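Choline/ethanolamine kinase family protein (Mesorhizobium loti, PDB 3DXQ) probably phosphorylates ethanolamine or a related amino alcohol, as a member of the phosphotransferase family that shares the protein-kinase-like fold. Local coordinates at residues R103-F114 and F185-I194. Residues are numbered along the deposited sequence; the frame is centred on the assembly and turned at random.
Sequences RPGSPARAGEAF and FLDTGERMWI
Helix 106-114 packs on the beta hairpin of strands 185-187 and 192-194, the CA of R109 nearest that of R191 and the CA of S106 nearest that of D187. This hairpin belongs to the C-terminal lobe of the kinase-like fold; the axes of helix 106-114 and strand 192-194 approach to 7.9 Å at 53°. D187 joins hairpin to helix start through a salt-bridge network with R103 and R109. The R109 guanidinium lies nearly coplanar with the D187 carboxylate and grips it side-on, R109 NE to D187 OD1 at 3.0 Å and NH2 to the syn lone pair of OD2. R103 turns its plane 83° from the carboxylate and sends both NE and NH2 to OD2, which thus takes three N-H donors. D187 reaches them with CG anti to its backbone N (chi1 -175°). R109 NH1 also bonds P104 O in the turn before the helix. A leucine in place of R109 would probably leave D187 OD1 without this N-H partner, take one of three donors from OD2 and cost P104 O its link to the hairpin. Beyond the charges, selenomethionine M192 bends at its second torsion, laying CG against R109 CB and CE against S106 CB. A113 CB rests on I194 CD1. Farther along, the F185 edge meets the F114 face in an offset edge-to-face pair, F114 CZ to F185 CZ 3.8 Å.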
# COMPACT_ATOMS: atom_id res chain seq x y z
N ARG A 103 9.33 -17.29 -2.34
CA ARG A 103 8.58 -17.81 -3.48
C ARG A 103 9.17 -17.23 -4.76
O ARG A 103 8.97 -16.06 -5.07
CB ARG A 103 7.08 -17.47 -3.33
CG ARG A 103 6.50 -17.99 -2.00
CD ARG A 103 5.11 -17.45 -1.67
NE ARG A 103 4.11 -17.83 -2.68
CZ ARG A 103 3.56 -19.04 -2.78
NH1 ARG A 103 3.88 -20.00 -1.93
NH2 ARG A 103 2.68 -19.29 -3.73
N PRO A 104 9.92 -18.05 -5.51
CA PRO A 104 10.61 -17.49 -6.66
C PRO A 104 9.66 -16.92 -7.69
O PRO A 104 8.64 -17.55 -7.99
CB PRO A 104 11.37 -18.69 -7.24
CG PRO A 104 10.70 -19.87 -6.69
CD PRO A 104 10.17 -19.50 -5.37
N GLY A 105 9.98 -15.73 -8.20
CA GLY A 105 9.13 -15.05 -9.19
C GLY A 105 8.05 -14.16 -8.60
O GLY A 105 7.35 -13.46 -9.34
N SER A 106 7.90 -14.19 -7.28
CA SER A 106 6.87 -13.40 -6.61
C SER A 106 7.04 -11.88 -6.84
O SER A 106 6.07 -11.18 -7.11
CB SER A 106 6.74 -13.77 -5.11
OG SER A 106 7.97 -13.80 -4.39
N PRO A 107 8.27 -11.36 -6.78
CA PRO A 107 8.34 -9.92 -7.12
C PRO A 107 7.86 -9.66 -8.55
O PRO A 107 7.13 -8.70 -8.81
CB PRO A 107 9.81 -9.59 -6.97
CG PRO A 107 10.34 -10.64 -5.98
CD PRO A 107 9.57 -11.90 -6.35
N ALA A 108 8.22 -10.55 -9.46
CA ALA A 108 7.85 -10.34 -10.85
C ALA A 108 6.33 -10.38 -10.95
O ALA A 108 5.72 -9.55 -11.64
CB ALA A 108 8.50 -11.39 -11.74
N ARG A 109 5.71 -11.31 -10.24
CA ARG A 109 4.27 -11.43 -10.27
C ARG A 109 3.60 -10.20 -9.69
O ARG A 109 2.51 -9.83 -10.15
CB ARG A 109 3.80 -12.74 -9.60
CG ARG A 109 4.14 -14.00 -10.45
CD ARG A 109 3.43 -15.29 -10.01
NE ARG A 109 3.85 -15.79 -8.71
CZ ARG A 109 5.01 -16.40 -8.49
NH1 ARG A 109 5.87 -16.60 -9.49
NH2 ARG A 109 5.33 -16.80 -7.27
N ALA A 110 4.25 -9.56 -8.71
CA ALA A 110 3.76 -8.28 -8.18
C ALA A 110 3.83 -7.20 -9.28
O ALA A 110 2.89 -6.43 -9.47
CB ALA A 110 4.55 -7.86 -6.98
N GLY A 111 4.94 -7.16 -10.01
CA GLY A 111 5.13 -6.21 -11.11
C GLY A 111 4.12 -6.42 -12.22
O GLY A 111 3.57 -5.47 -12.76
N GLU A 112 3.82 -7.68 -12.51
CA GLU A 112 2.80 -8.00 -13.52
C GLU A 112 1.43 -7.52 -13.06
O GLU A 112 0.67 -6.98 -13.86
CB GLU A 112 2.82 -9.51 -13.86
CG GLU A 112 4.05 -9.84 -14.79
CD GLU A 112 4.73 -11.24 -14.61
OE1 GLU A 112 4.15 -12.18 -14.01
OE2 GLU A 112 5.89 -11.38 -15.10
N ALA A 113 1.14 -7.64 -11.76
CA ALA A 113 -0.15 -7.18 -11.24
C ALA A 113 -0.25 -5.66 -11.36
O ALA A 113 -1.27 -5.14 -11.85
CB ALA A 113 -0.35 -7.62 -9.79
N PHE A 114 0.79 -4.95 -10.92
CA PHE A 114 0.79 -3.50 -11.07
C PHE A 114 0.63 -3.13 -12.55
O PHE A 114 -0.11 -2.21 -12.91
CB PHE A 114 2.09 -2.88 -10.55
CG PHE A 114 2.20 -2.84 -9.06
CD1 PHE A 114 1.10 -2.54 -8.26
CD2 PHE A 114 3.42 -3.01 -8.45
CE1 PHE A 114 1.24 -2.48 -6.87
CE2 PHE A 114 3.56 -2.94 -7.07
CZ PHE A 114 2.47 -2.67 -6.28
N PHE A 185 -1.31 -8.77 -0.94
CA PHE A 185 -1.09 -9.56 -2.14
C PHE A 185 -1.41 -11.01 -1.88
O PHE A 185 -0.92 -11.61 -0.93
CB PHE A 185 0.36 -9.48 -2.60
CG PHE A 185 0.72 -8.17 -3.25
CD1 PHE A 185 1.11 -7.09 -2.48
CD2 PHE A 185 0.67 -8.04 -4.63
CE1 PHE A 185 1.44 -5.89 -3.06
CE2 PHE A 185 0.99 -6.84 -5.23
CZ PHE A 185 1.37 -5.76 -4.44
N LEU A 186 -2.25 -11.58 -2.75
CA LEU A 186 -2.61 -12.98 -2.68
C LEU A 186 -1.96 -13.64 -3.87
O LEU A 186 -2.27 -13.31 -5.02
CB LEU A 186 -4.12 -13.16 -2.72
CG LEU A 186 -4.90 -12.26 -1.75
CD1 LEU A 186 -6.38 -12.58 -1.87
CD2 LEU A 186 -4.39 -12.36 -0.28
N ASP A 187 -1.08 -14.59 -3.61
CA ASP A 187 -0.31 -15.22 -4.66
C ASP A 187 -0.82 -16.61 -4.98
O ASP A 187 -0.81 -17.48 -4.11
CB ASP A 187 1.15 -15.33 -4.22
CG ASP A 187 2.06 -15.87 -5.31
OD1 ASP A 187 1.74 -15.71 -6.51
OD2 ASP A 187 3.12 -16.43 -4.95
N THR A 188 -1.27 -16.85 -6.20
CA THR A 188 -1.56 -18.22 -6.57
C THR A 188 -0.17 -18.68 -6.94
O THR A 188 0.81 -18.10 -6.45
CB THR A 188 -2.55 -18.35 -7.74
OG1 THR A 188 -1.94 -17.93 -8.96
CG2 THR A 188 -3.78 -17.53 -7.46
N GLY A 189 -0.02 -19.69 -7.76
CA GLY A 189 1.33 -20.01 -8.20
C GLY A 189 1.83 -19.01 -9.24
O GLY A 189 2.99 -18.63 -9.25
N GLU A 190 0.90 -18.56 -10.08
CA GLU A 190 1.21 -17.89 -11.32
C GLU A 190 0.81 -16.42 -11.42
O GLU A 190 1.26 -15.72 -12.32
CB GLU A 190 0.53 -18.68 -12.44
CG GLU A 190 1.15 -20.10 -12.62
CD GLU A 190 0.18 -21.14 -13.19
OE1 GLU A 190 -0.90 -20.78 -13.70
OE2 GLU A 190 0.51 -22.34 -13.11
N ARG A 191 -0.02 -15.95 -10.50
CA ARG A 191 -0.46 -14.56 -10.52
C ARG A 191 -0.84 -14.04 -9.14
O ARG A 191 -1.25 -14.79 -8.23
CB ARG A 191 -1.65 -14.38 -11.48
CG ARG A 191 -2.96 -15.04 -11.04
CD ARG A 191 -4.14 -14.38 -11.74
NE ARG A 191 -4.17 -12.95 -11.44
CZ ARG A 191 -4.99 -12.07 -12.01
NH1 ARG A 191 -5.88 -12.45 -12.94
NH2 ARG A 191 -4.92 -10.80 -11.64
N MSE A 192 -0.70 -12.73 -9.01
CA MSE A 192 -0.99 -12.05 -7.77
C MSE A 192 -2.28 -11.34 -7.99
O MSE A 192 -2.51 -10.83 -9.07
CB MSE A 192 0.05 -10.98 -7.51
CG MSE A 192 1.41 -11.52 -7.35
SE MSE A 192 1.78 -11.66 -5.54
CE MSE A 192 3.48 -12.77 -5.60
N TRP A 193 -3.13 -11.36 -6.95
CA TRP A 193 -4.26 -10.48 -6.87
C TRP A 193 -3.91 -9.47 -5.78
O TRP A 193 -3.01 -9.70 -4.97
CB TRP A 193 -5.49 -11.23 -6.46
CG TRP A 193 -5.90 -12.36 -7.38
CD1 TRP A 193 -5.44 -13.64 -7.34
CD2 TRP A 193 -6.89 -12.32 -8.39
NE1 TRP A 193 -6.07 -14.40 -8.30
CE2 TRP A 193 -6.97 -13.61 -8.95
CE3 TRP A 193 -7.71 -11.31 -8.89
CZ2 TRP A 193 -7.85 -13.93 -9.99
CZ3 TRP A 193 -8.60 -11.62 -9.93
CH2 TRP A 193 -8.66 -12.93 -10.47
N ILE A 194 -4.60 -8.34 -5.77
CA ILE A 194 -4.37 -7.32 -4.75
C ILE A 194 -5.72 -6.95 -4.12
O ILE A 194 -6.73 -6.86 -4.82
CB ILE A 194 -3.68 -6.06 -5.33
CG1 ILE A 194 -2.60 -6.47 -6.35
CG2 ILE A 194 -3.09 -5.24 -4.22
CD1 ILE A 194 -1.87 -5.34 -7.00